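Local atomic coordinates of glutathione S-transferase (Acinetobacter baumannii, PDB entry 4MP4), a protein that probably catalyses the conjugation of the thiol of glutathione to electrophilic substrates. Residues A89-K93 against F160-V166. Residue numbers count along the deposited sequence, not the author numbering.
Sequences AIYPK and FGSWSIV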
loop_
_atom_site.group_PDB
_atom_site.type_symbol
_atom_site.label_atom_id
_atom_site.label_comp_id
_atom_site.label_asym_id
_atom_site.label_seq_id
_atom_site.Cartn_x
_atom_site.Cartn_y
_atom_site.Cartn_z
ATOM N N ALA A 89 -16.298 12.723 -2.423
ATOM C CA ALA A 89 -14.912 12.376 -2.198
ATOM C C ALA A 89 -14.656 12.139 -0.712
ATOM O O ALA A 89 -15.208 12.831 0.146
ATOM C CB ALA A 89 -14.001 13.471 -2.745
ATOM N N ILE A 90 -13.829 11.143 -0.415
ATOM C CA ILE A 90 -13.408 10.887 0.959
ATOM C C ILE A 90 -11.897 11.079 1.069
ATOM O O ILE A 90 -11.274 10.605 2.002
ATOM C CB ILE A 90 -13.831 9.488 1.449
ATOM C CG1 ILE A 90 -13.210 8.398 0.587
ATOM C CG2 ILE A 90 -15.359 9.347 1.438
ATOM C CD1 ILE A 90 -13.680 7.015 0.957
ATOM N N TYR A 91 -11.341 11.778 0.078
ATOM C CA TYR A 91 -9.984 12.315 0.090
ATOM C C TYR A 91 -10.095 13.818 -0.169
ATOM O O TYR A 91 -11.075 14.268 -0.744
ATOM C CB TYR A 91 -9.127 11.665 -1.005
ATOM C CG TYR A 91 -8.807 10.225 -0.731
ATOM C CD1 TYR A 91 -7.827 9.874 0.195
ATOM C CD2 TYR A 91 -9.498 9.210 -1.366
ATOM C CE1 TYR A 91 -7.539 8.553 0.466
ATOM C CE2 TYR A 91 -9.210 7.879 -1.100
ATOM C CZ TYR A 91 -8.226 7.562 -0.184
ATOM O OH TYR A 91 -7.943 6.253 0.085
ATOM N N PRO A 92 -9.084 14.597 0.249
ATOM C CA PRO A 92 -9.155 16.052 0.075
ATOM C C PRO A 92 -9.283 16.411 -1.410
ATOM O O PRO A 92 -8.902 15.598 -2.263
ATOM C CB PRO A 92 -7.806 16.533 0.624
ATOM C CG PRO A 92 -7.331 15.412 1.512
ATOM C CD PRO A 92 -7.808 14.171 0.857
ATOM N N LYS A 93 -9.819 17.592 -1.726
ATOM C CA LYS A 93 -10.001 17.946 -3.134
ATOM C C LYS A 93 -8.745 18.553 -3.778
ATOM O O LYS A 93 -8.485 18.316 -4.944
ATOM C CB LYS A 93 -11.261 18.796 -3.384
ATOM C CG LYS A 93 -11.216 20.194 -2.816
ATOM C CD LYS A 93 -12.511 20.950 -3.083
ATOM C CE LYS A 93 -12.650 22.148 -2.141
ATOM N NZ LYS A 93 -12.618 21.742 -0.698
ATOM N N PHE A 160 -6.650 17.288 6.984
ATOM C CA PHE A 160 -6.570 18.014 5.725
ATOM C C PHE A 160 -7.690 19.043 5.559
ATOM O O PHE A 160 -8.161 19.293 4.447
ATOM C CB PHE A 160 -6.567 17.019 4.555
ATOM C CG PHE A 160 -5.449 16.024 4.627
ATOM C CD1 PHE A 160 -4.128 16.437 4.486
ATOM C CD2 PHE A 160 -5.706 14.684 4.871
ATOM C CE1 PHE A 160 -3.081 15.527 4.578
ATOM C CE2 PHE A 160 -4.672 13.775 4.955
ATOM C CZ PHE A 160 -3.352 14.195 4.809
ATOM N N GLY A 161 -8.101 19.646 6.669
ATOM C CA GLY A 161 -9.167 20.636 6.658
ATOM C C GLY A 161 -10.463 20.004 7.115
ATOM O O GLY A 161 -10.835 20.066 8.291
ATOM N N SER A 162 -11.144 19.365 6.177
ATOM C CA SER A 162 -12.331 18.598 6.507
ATOM C C SER A 162 -12.000 17.116 6.597
ATOM O O SER A 162 -10.927 16.673 6.208
ATOM C CB SER A 162 -13.438 18.846 5.477
ATOM O OG SER A 162 -12.990 18.588 4.163
ATOM N N TRP A 163 -12.939 16.354 7.121
ATOM C CA TRP A 163 -12.752 14.936 7.308
ATOM C C TRP A 163 -12.339 14.196 6.024
ATOM O O TRP A 163 -12.846 14.475 4.945
ATOM C CB TRP A 163 -14.037 14.336 7.869
ATOM C CG TRP A 163 -13.867 12.901 8.191
ATOM C CD1 TRP A 163 -13.422 12.372 9.374
ATOM C CD2 TRP A 163 -14.104 11.794 7.321
ATOM N NE1 TRP A 163 -13.383 11.007 9.291
ATOM C CE2 TRP A 163 -13.789 10.619 8.039
ATOM C CE3 TRP A 163 -14.544 11.677 5.997
ATOM C CZ2 TRP A 163 -13.905 9.345 7.492
ATOM C CZ3 TRP A 163 -14.664 10.405 5.448
ATOM C CH2 TRP A 163 -14.345 9.257 6.197
ATOM N N SER A 164 -11.404 13.261 6.151
ATOM C CA SER A 164 -11.130 12.296 5.089
ATOM C C SER A 164 -10.936 10.916 5.693
ATOM O O SER A 164 -10.716 10.784 6.902
ATOM C CB SER A 164 -9.891 12.684 4.289
ATOM O OG SER A 164 -8.795 12.908 5.141
ATOM N N ILE A 165 -11.007 9.886 4.856
ATOM C CA ILE A 165 -10.906 8.506 5.345
ATOM C C ILE A 165 -9.595 8.293 6.142
ATOM O O ILE A 165 -9.498 7.381 6.975
ATOM C CB ILE A 165 -11.035 7.496 4.168
ATOM C CG1 ILE A 165 -11.271 6.063 4.658
ATOM C CG2 ILE A 165 -9.835 7.571 3.263
ATOM C CD1 ILE A 165 -12.554 5.888 5.438
ATOM N N VAL A 166 -8.608 9.160 5.918
ATOM C CA VAL A 166 -7.315 9.006 6.561
ATOM C C VAL A 166 -7.413 9.413 8.037
ATOM O O VAL A 166 -6.616 8.956 8.875
ATOM C CB VAL A 166 -6.181 9.781 5.817
ATOM C CG1 VAL A 166 -4.832 9.472 6.438
ATOM C CG2 VAL A 166 -6.140 9.399 4.358
#
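Ile90, Pro92 and Ile165 lose the most surface where the linker 89-93, between helices 74-84 and 95-110, meets the loop leading into helix 165-178. One backbone hydrogen bond sets the register: Ile165 N donates to Ile90 O over 3.0 Å, nearly straight at 173°, with the Ile90 and Ser164 CA atoms 4.9 Å apart. Apolar contacts flank it. Ile90 CD1 lies 4.2 Å from Ile165 CB, and Ile90 CB 4.2 Å from Trp163 CZ3. Ile165 CG2 makes an off-centre CH-pi contact with Tyr91, 4.2 Å from the ring centroid and 30° off its normal, while Tyr91 OH hydrogen-bonds Gln105 of helix 95-110. Farther along, Pro92 CG meets Phe160 CB at 3.5 Å. Ser164 N also hydrogen-bonds the side chain of Asp167, a residue of helix 165-178. The contact thus ties the interdomain linker of the GST fold to the helical domain. With one hydrogen bond between the two segments, set among mainly apolar contacts, directionality comes from the main chain, whereas the 323 Å² of buried surface comes mostly from nonpolar and aromatic residues.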